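PDB 5EDL: putative HMP/thiamine permease protein YkoE from Bacillus subtilis, which binds thiamine as the membrane-embedded S component of an energy-coupling factor transporter that probably takes up thiamine or its hydroxymethylpyrimidine precursor. Local coordinates for residues L23-H26 and F27-L31; N80-G83 and P84-I87; S125-Y128 and D129-S133. All coordinates share one frame; numbering follows the deposited sequence.

Interaction 1 (L23-H26 and F27-L31). With VIB (3-(4-amino-2-methyl-pyrimidin-5-ylmethyl)-5-(2-hydroxy-ethyl)-4-methyl-thiazol-3-ium), chain B.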
loop_
_atom_site.group_PDB
_atom_site.type_symbol
_atom_site.label_atom_id
_atom_site.label_comp_id
_atom_site.label_asym_id
_atom_site.label_seq_id
_atom_site.Cartn_x
_atom_site.Cartn_y
_atom_site.Cartn_z
ATOM N N LEU A 23 6.306 12.684 4.293
ATOM C CA LEU A 23 5.448 13.785 4.711
ATOM C C LEU A 23 4.471 13.327 5.795
ATOM O O LEU A 23 4.331 13.972 6.836
ATOM C CB LEU A 23 4.686 14.354 3.508
ATOM C CG LEU A 23 3.456 15.219 3.798
ATOM C CD1 LEU A 23 3.817 16.421 4.651
ATOM C CD2 LEU A 23 2.797 15.676 2.491
ATOM N N PHE A 24 3.818 12.193 5.555
ATOM C CA PHE A 24 2.865 11.653 6.523
ATOM C C PHE A 24 3.536 11.169 7.795
ATOM O O PHE A 24 2.947 11.234 8.871
ATOM C CB PHE A 24 2.047 10.524 5.896
ATOM C CG PHE A 24 0.857 11.017 5.137
ATOM C CD1 PHE A 24 -0.373 11.140 5.760
ATOM C CD2 PHE A 24 0.968 11.389 3.814
ATOM C CE1 PHE A 24 -1.465 11.612 5.074
ATOM C CE2 PHE A 24 -0.127 11.853 3.124
ATOM C CZ PHE A 24 -1.345 11.973 3.765
ATOM N N THR A 25 4.771 10.701 7.679
ATOM C CA THR A 25 5.521 10.323 8.866
ATOM C C THR A 25 5.739 11.538 9.770
ATOM O O THR A 25 5.580 11.454 10.997
ATOM C CB THR A 25 6.866 9.690 8.502
ATOM O OG1 THR A 25 6.631 8.355 8.054
ATOM C CG2 THR A 25 7.804 9.661 9.713
ATOM N N HIS A 26 6.087 12.666 9.162
ATOM C CA HIS A 26 6.275 13.897 9.930
ATOM C C HIS A 26 4.974 14.289 10.655
ATOM O O HIS A 26 4.999 14.574 11.849
ATOM C CB HIS A 26 6.770 15.020 9.017
ATOM C CG HIS A 26 8.251 14.992 8.790
ATOM N ND1 HIS A 26 9.162 15.172 9.809
ATOM C CD2 HIS A 26 8.981 14.796 7.664
ATOM C CE1 HIS A 26 10.388 15.090 9.321
ATOM N NE2 HIS A 26 10.306 14.862 8.023
ATOM N N PHE A 27 3.849 14.268 9.933
ATOM C CA PHE A 27 2.510 14.436 10.532
ATOM C C PHE A 27 2.263 13.494 11.708
ATOM O O PHE A 27 1.772 13.901 12.762
ATOM C CB PHE A 27 1.400 14.177 9.501
ATOM C CG PHE A 27 1.318 15.192 8.400
ATOM C CD1 PHE A 27 1.926 16.429 8.518
ATOM C CD2 PHE A 27 0.610 14.905 7.238
ATOM C CE1 PHE A 27 1.839 17.365 7.490
ATOM C CE2 PHE A 27 0.519 15.834 6.208
ATOM C CZ PHE A 27 1.135 17.065 6.335
ATOM N N GLY A 28 2.569 12.220 11.497
ATOM C CA GLY A 28 2.342 11.205 12.502
ATOM C C GLY A 28 3.121 11.442 13.778
ATOM O O GLY A 28 2.596 11.228 14.869
ATOM N N ASN A 29 4.375 11.874 13.642
ATOM C CA ASN A 29 5.186 12.198 14.813
ATOM C C ASN A 29 4.581 13.353 15.608
ATOM O O ASN A 29 4.522 13.306 16.845
ATOM C CB ASN A 29 6.623 12.540 14.405
ATOM C CG ASN A 29 7.418 11.317 13.979
ATOM O OD1 ASN A 29 7.131 10.203 14.405
ATOM N ND2 ASN A 29 8.429 11.526 13.145
ATOM N N VAL A 30 4.141 14.392 14.904
ATOM C CA VAL A 30 3.558 15.538 15.572
ATOM C C VAL A 30 2.267 15.117 16.271
ATOM O O VAL A 30 2.026 15.478 17.427
ATOM C CB VAL A 30 3.292 16.704 14.590
ATOM C CG1 VAL A 30 2.521 17.806 15.284
ATOM C CG2 VAL A 30 4.615 17.248 14.042
ATOM N N LEU A 31 1.463 14.318 15.575
ATOM C CA LEU A 31 0.211 13.813 16.119
ATOM C C LEU A 31 0.431 12.941 17.364
ATOM O O LEU A 31 -0.220 13.148 18.379
ATOM C CB LEU A 31 -0.559 13.026 15.043
ATOM C CG LEU A 31 -1.298 13.881 14.004
ATOM C CD1 LEU A 31 -1.852 13.039 12.860
ATOM C CD2 LEU A 31 -2.416 14.702 14.669
HETATM C CM2 VIB B . 7.018 2.835 5.045
HETATM N N4A VIB B . 4.210 2.504 9.040
HETATM C CM4 VIB B . 3.427 5.782 12.503
HETATM O O1 VIB B . 3.186 2.448 14.441
HETATM C C7 VIB B . 4.400 2.650 15.137
HETATM C C6 VIB B . 4.852 4.069 14.888
HETATM C C2 VIB B . 6.586 3.826 11.336
HETATM S S1 VIB B . 6.556 3.411 12.846
HETATM C C5 VIB B . 5.328 4.141 13.448
HETATM C C4 VIB B . 4.673 4.893 12.407
HETATM N N3 VIB B . 5.476 4.698 11.073
HETATM C C7A VIB B . 5.078 5.370 9.840
HETATM C C4A VIB B . 5.133 3.262 8.222
HETATM N N3A VIB B . 5.622 2.747 7.092
HETATM C C2A VIB B . 6.488 3.478 6.338
HETATM N N1A VIB B . 6.842 4.744 6.727
HETATM C C6A VIB B . 6.352 5.285 7.872
HETATM C C5A VIB B . 5.483 4.527 8.617
HETATM O O HOH W 1 5.079 9.067 11.987
HETATM O O HOH W 2 9.459 14.208 12.726
#

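Interaction 2 (N80-G83 and P84-I87). With VIB (3-(4-amino-2-methyl-pyrimidin-5-ylmethyl)-5-(2-hydroxy-ethyl)-4-methyl-thiazol-3-ium), chain B.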
loop_
_atom_site.group_PDB
_atom_site.type_symbol
_atom_site.label_atom_id
_atom_site.label_comp_id
_atom_site.label_asym_id
_atom_site.label_seq_id
_atom_site.Cartn_x
_atom_site.Cartn_y
_atom_site.Cartn_z
ATOM N N ASN A 80 13.856 9.872 7.095
ATOM C CA ASN A 80 12.966 9.377 8.148
ATOM C C ASN A 80 13.702 9.393 9.487
ATOM O O ASN A 80 14.762 8.793 9.612
ATOM C CB ASN A 80 12.464 7.965 7.837
ATOM C CG ASN A 80 11.473 7.449 8.877
ATOM O OD1 ASN A 80 11.858 7.042 9.975
ATOM N ND2 ASN A 80 10.196 7.466 8.534
ATOM N N PRO A 81 13.150 10.102 10.482
ATOM C CA PRO A 81 13.827 10.332 11.771
ATOM C C PRO A 81 14.108 9.042 12.554
ATOM O O PRO A 81 15.010 9.017 13.399
ATOM C CB PRO A 81 12.837 11.225 12.542
ATOM C CG PRO A 81 11.885 11.747 11.511
ATOM C CD PRO A 81 11.811 10.708 10.442
ATOM N N SER A 82 13.352 7.987 12.276
ATOM C CA SER A 82 13.553 6.721 12.971
ATOM C C SER A 82 14.644 5.882 12.308
ATOM O O SER A 82 14.934 4.772 12.746
ATOM C CB SER A 82 12.243 5.927 13.032
ATOM O OG SER A 82 12.040 5.165 11.855
ATOM N N GLY A 83 15.243 6.409 11.246
ATOM C CA GLY A 83 16.283 5.686 10.537
ATOM C C GLY A 83 15.823 4.383 9.899
ATOM O O GLY A 83 14.677 4.267 9.449
ATOM N N PRO A 84 16.715 3.377 9.881
ATOM C CA PRO A 84 16.490 2.107 9.181
ATOM C C PRO A 84 15.359 1.233 9.727
ATOM O O PRO A 84 14.941 0.317 8.999
ATOM C CB PRO A 84 17.829 1.378 9.325
ATOM C CG PRO A 84 18.468 1.980 10.545
ATOM C CD PRO A 84 18.017 3.412 10.575
ATOM N N MET A 85 14.858 1.485 10.933
ATOM C CA MET A 85 13.750 0.658 11.420
ATOM C C MET A 85 12.496 0.854 10.535
ATOM O O MET A 85 11.626 -0.015 10.490
ATOM C CB MET A 85 13.440 0.928 12.909
ATOM C CG MET A 85 13.194 2.373 13.328
ATOM S SD MET A 85 13.097 2.605 15.145
ATOM C CE MET A 85 14.754 2.170 15.661
ATOM N N VAL A 86 12.422 1.958 9.795
ATOM C CA VAL A 86 11.295 2.141 8.889
ATOM C C VAL A 86 11.391 1.126 7.731
ATOM O O VAL A 86 10.381 0.723 7.172
ATOM C CB VAL A 86 11.207 3.581 8.325
ATOM C CG1 VAL A 86 12.283 3.827 7.255
ATOM C CG2 VAL A 86 9.805 3.827 7.737
ATOM N N ILE A 87 12.606 0.703 7.390
ATOM C CA ILE A 87 12.780 -0.310 6.353
ATOM C C ILE A 87 12.265 -1.666 6.857
ATOM O O ILE A 87 11.690 -2.435 6.094
ATOM C CB ILE A 87 14.247 -0.431 5.897
ATOM C CG1 ILE A 87 14.688 0.876 5.219
ATOM C CG2 ILE A 87 14.413 -1.625 4.951
ATOM C CD1 ILE A 87 16.175 0.988 4.949
HETATM C CM2 VIB B . 7.018 2.835 5.045
HETATM N N4A VIB B . 4.210 2.504 9.040
HETATM C CM4 VIB B . 3.427 5.782 12.503
HETATM O O1 VIB B . 3.186 2.448 14.441
HETATM C C7 VIB B . 4.400 2.650 15.137
HETATM C C6 VIB B . 4.852 4.069 14.888
HETATM C C2 VIB B . 6.586 3.826 11.336
HETATM S S1 VIB B . 6.556 3.411 12.846
HETATM C C5 VIB B . 5.328 4.141 13.448
HETATM C C4 VIB B . 4.673 4.893 12.407
HETATM N N3 VIB B . 5.476 4.698 11.073
HETATM C C7A VIB B . 5.078 5.370 9.840
HETATM C C4A VIB B . 5.133 3.262 8.222
HETATM N N3A VIB B . 5.622 2.747 7.092
HETATM C C2A VIB B . 6.488 3.478 6.338
HETATM N N1A VIB B . 6.842 4.744 6.727
HETATM C C6A VIB B . 6.352 5.285 7.872
HETATM C C5A VIB B . 5.483 4.527 8.617
#

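Interaction 3 (S125-Y128 and D129-S133). With VIB (3-(4-amino-2-methyl-pyrimidin-5-ylmethyl)-5-(2-hydroxy-ethyl)-4-methyl-thiazol-3-ium), chain B; MPG ([(Z)-octadec-9-enyl] (2R)-2,3-bis(oxidanyl)propanoate), chain D.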
loop_
_atom_site.group_PDB
_atom_site.type_symbol
_atom_site.label_atom_id
_atom_site.label_comp_id
_atom_site.label_asym_id
_atom_site.label_seq_id
_atom_site.Cartn_x
_atom_site.Cartn_y
_atom_site.Cartn_z
ATOM N N SER A 125 1.882 -4.775 10.598
ATOM C CA SER A 125 2.514 -3.636 11.235
ATOM C C SER A 125 2.100 -3.582 12.698
ATOM O O SER A 125 2.870 -3.140 13.526
ATOM C CB SER A 125 2.169 -2.317 10.521
ATOM O OG SER A 125 0.777 -2.073 10.520
ATOM N N PHE A 126 0.894 -4.039 13.022
ATOM C CA PHE A 126 0.465 -4.013 14.424
ATOM C C PHE A 126 1.301 -5.014 15.240
ATOM O O PHE A 126 1.731 -4.726 16.354
ATOM C CB PHE A 126 -1.034 -4.306 14.548
ATOM C CG PHE A 126 -1.688 -3.611 15.706
ATOM C CD1 PHE A 126 -2.174 -2.317 15.573
ATOM C CD2 PHE A 126 -1.798 -4.238 16.935
ATOM C CE1 PHE A 126 -2.772 -1.672 16.634
ATOM C CE2 PHE A 126 -2.397 -3.589 18.012
ATOM C CZ PHE A 126 -2.886 -2.307 17.859
ATOM N N ILE A 127 1.558 -6.179 14.655
ATOM C CA ILE A 127 2.447 -7.149 15.281
ATOM C C ILE A 127 3.820 -6.532 15.527
ATOM O O ILE A 127 4.357 -6.626 16.640
ATOM C CB ILE A 127 2.606 -8.406 14.413
ATOM C CG1 ILE A 127 1.275 -9.161 14.340
ATOM C CG2 ILE A 127 3.740 -9.271 14.959
ATOM C CD1 ILE A 127 1.293 -10.354 13.395
ATOM N N TYR A 128 4.369 -5.894 14.491
ATOM C CA TYR A 128 5.652 -5.208 14.592
ATOM C C TYR A 128 5.663 -4.220 15.772
ATOM O O TYR A 128 6.604 -4.198 16.567
ATOM C CB TYR A 128 5.972 -4.468 13.285
ATOM C CG TYR A 128 7.175 -3.548 13.363
ATOM C CD1 TYR A 128 7.040 -2.225 13.776
ATOM C CD2 TYR A 128 8.439 -3.998 13.028
ATOM C CE1 TYR A 128 8.143 -1.373 13.853
ATOM C CE2 TYR A 128 9.549 -3.154 13.094
ATOM C CZ TYR A 128 9.391 -1.841 13.510
ATOM O OH TYR A 128 10.484 -1.001 13.585
ATOM N N ASP A 129 4.607 -3.419 15.880
ATOM C CA ASP A 129 4.541 -2.399 16.924
ATOM C C ASP A 129 4.491 -2.971 18.341
ATOM O O ASP A 129 5.014 -2.366 19.280
ATOM C CB ASP A 129 3.332 -1.494 16.690
ATOM C CG ASP A 129 3.530 -0.553 15.510
ATOM O OD1 ASP A 129 4.700 -0.266 15.146
ATOM O OD2 ASP A 129 2.513 -0.096 14.963
ATOM N N LEU A 130 3.850 -4.126 18.498
ATOM C CA LEU A 130 3.825 -4.803 19.794
ATOM C C LEU A 130 5.230 -5.262 20.209
ATOM O O LEU A 130 5.529 -5.356 21.385
ATOM C CB LEU A 130 2.857 -5.991 19.760
ATOM C CG LEU A 130 1.372 -5.613 19.761
ATOM C CD1 LEU A 130 0.503 -6.788 19.317
ATOM C CD2 LEU A 130 0.953 -5.104 21.163
ATOM N N PHE A 131 6.086 -5.547 19.232
ATOM C CA PHE A 131 7.469 -5.905 19.526
ATOM C C PHE A 131 8.356 -4.690 19.772
ATOM O O PHE A 131 9.192 -4.694 20.675
ATOM C CB PHE A 131 8.070 -6.730 18.383
ATOM C CG PHE A 131 7.664 -8.169 18.406
ATOM C CD1 PHE A 131 8.285 -9.062 19.270
ATOM C CD2 PHE A 131 6.658 -8.632 17.577
ATOM C CE1 PHE A 131 7.906 -10.393 19.300
ATOM C CE2 PHE A 131 6.277 -9.965 17.600
ATOM C CZ PHE A 131 6.894 -10.843 18.462
ATOM N N VAL A 132 8.161 -3.655 18.965
ATOM C CA VAL A 132 9.167 -2.622 18.822
ATOM C C VAL A 132 8.734 -1.249 19.316
ATOM O O VAL A 132 9.548 -0.517 19.862
ATOM C CB VAL A 132 9.603 -2.487 17.339
ATOM C CG1 VAL A 132 10.507 -1.277 17.161
ATOM C CG2 VAL A 132 10.318 -3.754 16.889
ATOM N N SER A 133 7.456 -0.917 19.130
ATOM C CA SER A 133 7.003 0.470 19.236
ATOM C C SER A 133 6.299 0.806 20.549
ATOM O O SER A 133 5.619 1.829 20.646
ATOM C CB SER A 133 6.072 0.797 18.067
ATOM O OG SER A 133 6.577 0.249 16.863
HETATM C CM2 VIB B . 7.018 2.835 5.045
HETATM N N4A VIB B . 4.210 2.504 9.040
HETATM C CM4 VIB B . 3.427 5.782 12.503
HETATM O O1 VIB B . 3.186 2.448 14.441
HETATM C C7 VIB B . 4.400 2.650 15.137
HETATM C C6 VIB B . 4.852 4.069 14.888
HETATM C C2 VIB B . 6.586 3.826 11.336
HETATM S S1 VIB B . 6.556 3.411 12.846
HETATM C C5 VIB B . 5.328 4.141 13.448
HETATM C C4 VIB B . 4.673 4.893 12.407
HETATM N N3 VIB B . 5.476 4.698 11.073
HETATM C C7A VIB B . 5.078 5.370 9.840
HETATM C C4A VIB B . 5.133 3.262 8.222
HETATM N N3A VIB B . 5.622 2.747 7.092
HETATM C C2A VIB B . 6.488 3.478 6.338
HETATM N N1A VIB B . 6.842 4.744 6.727
HETATM C C6A VIB B . 6.352 5.285 7.872
HETATM C C5A VIB B . 5.483 4.527 8.617
HETATM C C2 MPG D . 9.183 -8.638 13.765
HETATM C C3 MPG D . 7.692 -8.559 13.504
HETATM C C4 MPG D . 7.264 -9.755 12.681
HETATM C C5 MPG D . 5.843 -9.613 12.174
HETATM C C6 MPG D . 5.583 -10.733 11.186
HETATM C C7 MPG D . 4.105 -10.842 10.854
HETATM C C8 MPG D . 3.816 -10.258 9.484
HETATM C C9 MPG D . 3.703 -11.345 8.435
HETATM C C10 MPG D . 2.497 -11.687 7.931
HETATM C C11 MPG D . 1.234 -10.991 8.402
HETATM C C12 MPG D . 0.094 -11.985 8.499
HETATM C C13 MPG D . -1.208 -11.307 8.132
HETATM O O1 MPG D . 10.899 -6.992 14.089
HETATM C C1 MPG D . 9.635 -7.427 14.547
HETATM C CXD MPG D . 12.900 -5.624 14.870
HETATM O O2 MPG D . 13.826 -6.143 13.945
HETATM C C21 MPG D . 13.619 -5.317 16.168
HETATM O O3 MPG D . 14.404 -4.153 16.020
HETATM O O4 MPG D . 11.660 -7.122 16.222
HETATM C CX3 MPG D . 11.791 -6.630 15.119
#

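Interaction 1 (L23-H26 and F27-L31)
Leu23 and Phe27, one turn apart on the same helix, form the tight end of this contact. The leucine holds CG anti to the backbone N (chi1 162°), which carries its CD1 methyl along the helix to the far end of the phenyl ring, 3.2 Å from Phe27 CZ. That ring lies with one face over the leucine's own carbonyl, Phe27 CG standing 3.6 Å from Leu23 O, while the same oxygen accepts the Phe27 N-H in an ordinary helical bond. Phe24 extends the apolar patch: the CD2 edge of Phe27 points at the face of Phe24 in a T-shaped stack, with centroids 5.7 Å apart and planes at 74°. Large apolar residues suit this surface of a transmembrane helix, and leucine's forked end lets CD1 and CG both rest against the ring.

The other flank is looser and watery. His26 and Asn29 do not touch through their polar ends but share a water, 3.1 Å from His26 ND1 and accepting from Asn29 ND2. Another water, on the pocket side between Thr25 and the thiamine, donates to Thr25 O at 2.6 Å and weakly to Asn29 OD1; with the backbone N-H of Asn29, Thr25 O accepts two donors.

Thr25 faces inward. Its hydroxyl lies beside the backbone N (chi1 -76°) and packs against the thiamine pyrimidine, with OG1 3.1 Å from VIB C6A. It is hydrogen-bonded with Tyr21 O and Glu75 OE2, which share its one proton unless the glutamate carries one. Buried Gly28 bonds its N-H to the Phe24 carbonyl one turn back. Helix 4-35 thus gives one side to the substrate and to Glu75 of helix 63-77, while Phe24 leans on the loop residues Ile43 and Trp47, and Thr25 on Trp47 and Asn80.

Interaction 2 (N80-G83 and P84-I87)
Asn80 and Val86 reach toward each other from opposite directions, the amide NH2 coming to the valine methyl with Asn80 ND2 3.7 Å from Val86 CG2. With CG anti to the backbone N (chi1 -177°), the carboxamide is carried to where its oxygen meets the Ser82 N-H and hydroxyl. That oxygen is gripped twice, by the Ser82 hydroxyl (OG to Asn80 OD1 2.7 Å) and by the Ser82 N-H, which reach it from opposite faces of the amide plane. The bond from the backbone N makes an Asx turn, set within a type I turn closed by Gly83 N and Asn80 O at 2.9 Å.

Pro81 occupies the second position of that turn, where the restricted phi of proline fits. Ser82 then touches the first part of the methionine chain: Met85 CG lies 3.0 Å from Ser82 O and 3.4 Å from Ser82 OG, a close approach of methylene to oxygen. Gly83 turns the chain with a positive phi of 63°, as the second residue of a type II' turn should; glycine suits this phi, and its lack of a side chain makes room for the Pro84 ring beside it. Gly83 O accepts the Val86 N-H at 3.2 Å, leading the chain into helix 85-103.

Chemically, the two donors at Asn80 OD1 fix which end of the amide is oxygen. The NH2 end is therefore left to donate to Glu75 OE2, making Asn80 a probable second-shell support for that pocket residue. Val86, branched and apolar, offers CG2 to the pyrimidine at 3.3 Å from VIB N1A, a contact of shape and not of hydrogen bonding.

Interaction 3 (S125-Y128 and D129-S133)
Tyr128 and Asp129 are neighbours whose flat groups stand 68° apart, with Asp129 OD1 in the plane of the ring at its edge, 3.3 Å from Tyr128 CD1. The carboxylate serves the substrate: the thiamine hydroxyl O1 donates to Asp129 OD2 at 2.7 Å. An acid suits this place, since it can accept from the hydroxyl and from other donors at once. Ser133 OG, one turn on, donates to Asp129 OD1 at 2.6 Å from above the carboxylate plane, and Arg150 makes a salt bridge with OD2.

Further out, Ser125 gives its carbonyl to the Asp129 N-H, while its hydroxyl bonds to Ser121 O and to Arg150 NH1, tying the arginine to the same turn. Val132 lies with CB over one face of the Tyr128 ring, 4.1 Å from the centroid, a CH-pi contact. On the lipid side Ile127 lies alongside Phe131 and touches the bound lipid, its CG2 3.5 Å from MPG C5.

Here the end of helix 111-132 is amphipathic, with an acid in the thiamine pocket of an S component and apolar residues against lipid.

Overall arrangement
Along the chain the three contacts follow in series; each is local to its own stretch, and none nests in or crosses another. Interaction 1 lies on helix 4-35, interaction 2 closes the turns between helices 63-77 and 85-103, and interaction 3 sits at the end of helix 111-132. Interactions 1 and 2 pack together, Thr25 CG2 lying 3.5 Å from Asn80 ND2; interactions 2 and 3 meet where Met85 O lies 3.4 Å from Tyr128 OH. Interactions 1 and 3 stay about 10 Å apart at their nearest atoms, yet all three touch the thiamine, which brings helix 4-35 together with the consecutive helices 85-103 and 111-132 around one pocket.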